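Long-range contact in sensor histidine kinase PdtaS (Mycobacterium tuberculosis, PDB 2YKF), which is a sensor histidine kinase that probably binds c-di-GMP on nutrient deprivation, autophosphorylates and signals through PdtaR: residues A[31-44]-A[55-68]. Sequence-based numbering, arbitrary orientation.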
loop_
_atom_site.group_PDB
_atom_site.type_symbol
_atom_site.label_atom_id
_atom_site.label_comp_id
_atom_site.label_asym_id
_atom_site.label_seq_id
_atom_site.Cartn_x
_atom_site.Cartn_y
_atom_site.Cartn_z
ATOM N N TRP A 31 10.937 -4.301 -4.879
ATOM C CA TRP A 31 10.978 -5.137 -3.699
ATOM C C TRP A 31 10.006 -4.679 -2.577
ATOM O O TRP A 31 9.901 -5.359 -1.561
ATOM C CB TRP A 31 12.422 -5.214 -3.170
ATOM C CG TRP A 31 12.933 -3.954 -2.605
ATOM C CD1 TRP A 31 12.403 -2.650 -2.700
ATOM C CD2 TRP A 31 14.134 -3.847 -1.855
ATOM N NE1 TRP A 31 13.252 -1.771 -2.037
ATOM C CE2 TRP A 31 14.317 -2.495 -1.523
ATOM C CE3 TRP A 31 15.112 -4.800 -1.445
ATOM C CZ2 TRP A 31 15.458 -2.065 -0.762
ATOM C CZ3 TRP A 31 16.169 -4.388 -0.665
ATOM C CH2 TRP A 31 16.342 -3.038 -0.344
ATOM N N GLN A 32 9.260 -3.570 -2.742
ATOM C CA GLN A 32 8.141 -3.364 -1.802
ATOM C C GLN A 32 7.249 -4.632 -1.696
ATOM O O GLN A 32 6.759 -4.996 -0.624
ATOM C CB GLN A 32 7.276 -2.114 -2.154
ATOM C CG GLN A 32 6.239 -1.788 -0.957
ATOM C CD GLN A 32 6.974 -1.381 0.316
ATOM O OE1 GLN A 32 7.840 -0.484 0.304
ATOM N NE2 GLN A 32 6.702 -2.092 1.406
ATOM N N LEU A 33 6.947 -5.249 -2.839
ATOM C CA LEU A 33 6.122 -6.434 -2.882
ATOM C C LEU A 33 6.772 -7.569 -2.043
ATOM O O LEU A 33 6.137 -8.225 -1.250
ATOM C CB LEU A 33 5.981 -6.902 -4.338
ATOM C CG LEU A 33 5.312 -8.245 -4.531
ATOM C CD1 LEU A 33 3.904 -8.263 -3.910
ATOM C CD2 LEU A 33 5.269 -8.589 -6.102
ATOM N N LEU A 34 8.079 -7.752 -2.178
ATOM C CA LEU A 34 8.755 -8.740 -1.335
ATOM C C LEU A 34 8.671 -8.435 0.188
ATOM O O LEU A 34 8.330 -9.326 0.971
ATOM C CB LEU A 34 10.216 -8.834 -1.816
ATOM C CG LEU A 34 11.102 -9.779 -1.016
ATOM C CD1 LEU A 34 10.613 -11.264 -1.127
ATOM C CD2 LEU A 34 12.536 -9.610 -1.539
ATOM N N ALA A 35 8.938 -7.177 0.595
ATOM C CA ALA A 35 8.875 -6.761 2.013
ATOM C C ALA A 35 7.432 -6.966 2.523
ATOM O O ALA A 35 7.232 -7.550 3.609
ATOM C CB ALA A 35 9.281 -5.306 2.166
ATOM N N ASP A 36 6.435 -6.636 1.687
ATOM C CA ASP A 36 5.040 -6.820 2.119
ATOM C C ASP A 36 4.654 -8.303 2.281
ATOM O O ASP A 36 3.955 -8.682 3.252
ATOM C CB ASP A 36 4.068 -6.209 1.137
ATOM C CG ASP A 36 4.120 -4.620 1.152
ATOM O OD1 ASP A 36 4.814 -4.068 2.040
ATOM O OD2 ASP A 36 3.480 -3.980 0.287
ATOM N N LEU A 37 4.992 -9.105 1.277
ATOM C CA LEU A 37 4.665 -10.550 1.352
ATOM C C LEU A 37 5.445 -11.252 2.457
ATOM O O LEU A 37 5.007 -12.297 2.943
ATOM C CB LEU A 37 4.966 -11.198 0.026
ATOM C CG LEU A 37 4.162 -10.846 -1.226
ATOM C CD1 LEU A 37 4.888 -11.425 -2.427
ATOM C CD2 LEU A 37 2.770 -11.346 -1.154
ATOM N N SER A 38 6.635 -10.745 2.776
ATOM C CA SER A 38 7.455 -11.345 3.839
ATOM C C SER A 38 7.067 -10.817 5.230
ATOM O O SER A 38 7.560 -11.343 6.214
ATOM C CB SER A 38 8.948 -11.043 3.645
ATOM O OG SER A 38 9.422 -11.380 2.356
ATOM N N PHE A 39 6.283 -9.716 5.322
ATOM C CA PHE A 39 6.098 -9.016 6.603
ATOM C C PHE A 39 7.442 -8.709 7.269
ATOM O O PHE A 39 7.596 -8.878 8.508
ATOM C CB PHE A 39 5.212 -9.854 7.579
ATOM C CG PHE A 39 3.930 -10.315 6.969
ATOM C CD1 PHE A 39 2.800 -9.513 7.019
ATOM C CD2 PHE A 39 3.837 -11.532 6.320
ATOM C CE1 PHE A 39 1.616 -9.916 6.422
ATOM C CE2 PHE A 39 2.666 -11.915 5.701
ATOM C CZ PHE A 39 1.541 -11.124 5.775
ATOM N N ALA A 40 8.403 -8.245 6.478
ATOM C CA ALA A 40 9.807 -8.136 6.889
ATOM C C ALA A 40 10.470 -6.954 6.288
ATOM O O ALA A 40 10.126 -6.530 5.145
ATOM C CB ALA A 40 10.593 -9.491 6.465
ATOM N N ASP A 41 11.504 -6.456 6.986
ATOM C CA ASP A 41 12.413 -5.496 6.440
ATOM C C ASP A 41 13.501 -6.121 5.543
ATOM O O ASP A 41 13.965 -7.251 5.805
ATOM C CB ASP A 41 13.148 -4.801 7.603
ATOM C CG ASP A 41 12.231 -4.055 8.484
ATOM O OD1 ASP A 41 11.969 -2.890 8.103
ATOM O OD2 ASP A 41 11.801 -4.585 9.561
ATOM N N TYR A 42 13.937 -5.415 4.485
ATOM C CA TYR A 42 15.127 -5.929 3.742
ATOM C C TYR A 42 16.145 -4.847 3.644
ATOM O O TYR A 42 15.790 -3.618 3.478
ATOM C CB TYR A 42 14.753 -6.352 2.289
ATOM C CG TYR A 42 14.024 -7.681 2.245
ATOM C CD1 TYR A 42 12.639 -7.755 2.450
ATOM C CD2 TYR A 42 14.748 -8.891 2.024
ATOM C CE1 TYR A 42 11.984 -8.994 2.481
ATOM C CE2 TYR A 42 14.129 -10.106 2.023
ATOM C CZ TYR A 42 12.735 -10.159 2.209
ATOM O OH TYR A 42 12.127 -11.373 2.150
ATOM N N LEU A 43 17.412 -5.251 3.647
ATOM C CA LEU A 43 18.468 -4.336 3.354
ATOM C C LEU A 43 19.206 -4.906 2.161
ATOM O O LEU A 43 19.308 -6.081 2.075
ATOM C CB LEU A 43 19.405 -4.241 4.543
ATOM C CG LEU A 43 19.188 -3.149 5.589
ATOM C CD1 LEU A 43 17.831 -2.978 6.078
ATOM C CD2 LEU A 43 20.146 -3.401 6.772
ATOM N N MET A 44 19.742 -4.064 1.289
ATOM C CA MET A 44 20.524 -4.530 0.161
ATOM C C MET A 44 21.995 -4.170 0.383
ATOM O O MET A 44 22.320 -3.031 0.606
ATOM C CB MET A 44 20.072 -3.866 -1.125
ATOM C CG MET A 44 20.887 -4.348 -2.338
ATOM S SD MET A 44 20.384 -3.492 -3.877
ATOM C CE MET A 44 19.049 -4.590 -4.254
ATOM N N CYS A 55 25.679 -0.956 2.698
ATOM C CA CYS A 55 24.195 -1.051 2.513
ATOM C C CYS A 55 23.757 0.098 1.585
ATOM O O CYS A 55 23.993 1.306 1.876
ATOM C CB CYS A 55 23.446 -0.965 3.843
ATOM S SG CYS A 55 21.604 -0.920 3.636
ATOM N N VAL A 56 23.124 -0.254 0.453
ATOM C CA VAL A 56 22.836 0.729 -0.574
ATOM C C VAL A 56 21.302 0.955 -0.716
ATOM O O VAL A 56 20.920 1.857 -1.436
ATOM C CB VAL A 56 23.404 0.338 -1.983
ATOM C CG1 VAL A 56 24.986 0.326 -1.991
ATOM C CG2 VAL A 56 22.893 -1.036 -2.363
ATOM N N ALA A 57 20.474 0.181 -0.013
ATOM C CA ALA A 57 19.005 0.368 -0.099
ATOM C C ALA A 57 18.375 -0.366 1.009
ATOM O O ALA A 57 18.971 -1.311 1.577
ATOM C CB ALA A 57 18.394 -0.093 -1.473
ATOM N N GLN A 58 17.145 0.061 1.355
ATOM C CA GLN A 58 16.461 -0.523 2.450
ATOM C C GLN A 58 14.950 -0.412 2.188
ATOM O O GLN A 58 14.474 0.632 1.641
ATOM C CB GLN A 58 16.790 0.327 3.692
ATOM C CG GLN A 58 15.929 -0.046 4.967
ATOM C CD GLN A 58 16.431 0.751 6.184
ATOM O OE1 GLN A 58 17.255 1.651 6.037
ATOM N NE2 GLN A 58 15.955 0.407 7.367
ATOM N N CYS A 59 14.203 -1.420 2.531
ATOM C CA CYS A 59 12.740 -1.345 2.457
ATOM C C CYS A 59 12.097 -1.778 3.764
ATOM O O CYS A 59 12.594 -2.712 4.404
ATOM C CB CYS A 59 12.237 -2.256 1.318
ATOM S SG CYS A 59 10.544 -1.940 0.737
ATOM N N ARG A 60 11.002 -1.166 4.159
ATOM C CA ARG A 60 10.242 -1.723 5.248
ATOM C C ARG A 60 8.932 -2.317 4.766
ATOM O O ARG A 60 8.356 -1.835 3.809
ATOM C CB ARG A 60 9.942 -0.640 6.311
ATOM C CG ARG A 60 11.214 0.089 6.768
ATOM C CD ARG A 60 10.907 1.071 7.922
ATOM N NE ARG A 60 12.218 1.482 8.482
ATOM C CZ ARG A 60 12.892 2.537 8.079
ATOM N NH1 ARG A 60 12.392 3.319 7.120
ATOM N NH2 ARG A 60 14.038 2.858 8.664
ATOM N N PRO A 61 8.379 -3.291 5.499
ATOM C CA PRO A 61 7.067 -3.809 5.078
ATOM C C PRO A 61 5.915 -2.820 5.387
ATOM O O PRO A 61 5.949 -2.120 6.403
ATOM C CB PRO A 61 6.902 -5.060 5.943
ATOM C CG PRO A 61 7.702 -4.755 7.221
ATOM C CD PRO A 61 8.813 -3.808 6.808
ATOM N N ASN A 62 4.923 -2.734 4.484
ATOM C CA ASN A 62 3.731 -1.981 4.812
ATOM C C ASN A 62 2.684 -2.809 5.497
ATOM O O ASN A 62 1.735 -2.240 5.996
ATOM C CB ASN A 62 3.132 -1.329 3.551
ATOM C CG ASN A 62 3.983 -0.119 3.102
ATOM O OD1 ASN A 62 4.741 0.443 3.897
ATOM N ND2 ASN A 62 3.839 0.285 1.888
ATOM N N THR A 63 2.869 -4.123 5.536
ATOM C CA THR A 63 1.863 -5.040 6.091
ATOM C C THR A 63 2.201 -5.436 7.554
ATOM O O THR A 63 1.496 -6.226 8.147
ATOM C CB THR A 63 1.892 -6.331 5.282
ATOM O OG1 THR A 63 3.269 -6.728 5.170
ATOM C CG2 THR A 63 1.315 -6.074 3.857
ATOM N N GLY A 64 3.294 -4.933 8.117
ATOM C CA GLY A 64 3.546 -5.171 9.566
ATOM C C GLY A 64 4.593 -4.227 10.109
ATOM O O GLY A 64 5.198 -3.445 9.346
ATOM N N PRO A 65 4.854 -4.275 11.434
ATOM C CA PRO A 65 5.919 -3.376 12.000
ATOM C C PRO A 65 7.315 -3.602 11.471
ATOM O O PRO A 65 7.677 -4.721 11.165
ATOM C CB PRO A 65 5.897 -3.716 13.511
ATOM C CG PRO A 65 5.274 -5.043 13.606
ATOM C CD PRO A 65 4.220 -5.092 12.504
ATOM N N THR A 66 8.109 -2.538 11.406
ATOM C CA THR A 66 9.519 -2.649 11.070
ATOM C C THR A 66 10.310 -3.075 12.348
ATOM O O THR A 66 9.861 -2.830 13.444
ATOM C CB THR A 66 10.053 -1.292 10.562
ATOM O OG1 THR A 66 11.383 -1.427 10.093
ATOM C CG2 THR A 66 10.094 -0.225 11.684
ATOM N N VAL A 67 11.479 -3.646 12.170
ATOM C CA VAL A 67 12.415 -3.856 13.287
ATOM C C VAL A 67 13.683 -3.114 12.973
ATOM O O VAL A 67 14.648 -3.137 13.747
ATOM C CB VAL A 67 12.654 -5.349 13.581
ATOM C CG1 VAL A 67 11.272 -5.993 13.945
ATOM C CG2 VAL A 67 13.361 -6.069 12.378
ATOM N N VAL A 68 13.661 -2.352 11.875
ATOM C CA VAL A 68 14.791 -1.531 11.530
ATOM C C VAL A 68 14.342 -0.070 11.491
ATOM O O VAL A 68 13.955 0.446 10.448
ATOM C CB VAL A 68 15.465 -1.989 10.200
ATOM C CG1 VAL A 68 16.793 -1.353 10.039
ATOM C CG2 VAL A 68 15.553 -3.539 10.181
HETATM O O HOH W 1 13.161 0.944 -1.251
HETATM O O HOH W 2 8.926 0.903 1.963
HETATM O O HOH W 3 2.693 -1.622 0.061
HETATM O O HOH W 4 6.456 -7.099 10.120
HETATM O O HOH W 5 9.835 -6.276 10.094
HETATM O O HOH W 6 14.123 -1.866 6.806
#
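Tyr42 and Cys59 form an antiparallel hydrogen-bonded pair, with Cys59 N donating to Tyr42 O at 2.9 Å, near the open end of the hairpin 41-47/53-59 of the GAF domain, away from its turn. Beyond the pairing, polar side chains grip the backbone that leaves the second strand. The carboxylate of Asp41 holds it with both oxygens, each met on its syn side: OD1 takes the hydroxyl OG1 of Thr66, and OD2 takes Val67 N at 2.8 Å. Thr66 OG1 also accepts from Val68 N, closing an ST turn. One helical turn's worth of side chains does similar work: Gln32, bent at chi2 (65°), points NE2 at Arg60 O (2.9 Å) and at Asp36 OD1, which Asn62 N reaches from the opposite face of the carboxylate plane; Asn62 ND2 bonds Asp181 of the second subunit. Thr63 OG1 donates in plane to a lone pair of Asp36 O (2.8 Å), which also takes the weak Phe39 N bond of the Schellman motif ending the helix. Among the apolar contacts, Cys59 CB lies over the five-membered ring of Trp31, 3.7 Å from its centroid, in a CH-pi contact, and Trp31 CZ2 also touches Ala57 CB. On the same face of the sheet, helix 143-161 packs beside helix 18-38, touching Leu34 and Tyr42, while strand 123-131 flanks strand 41-47.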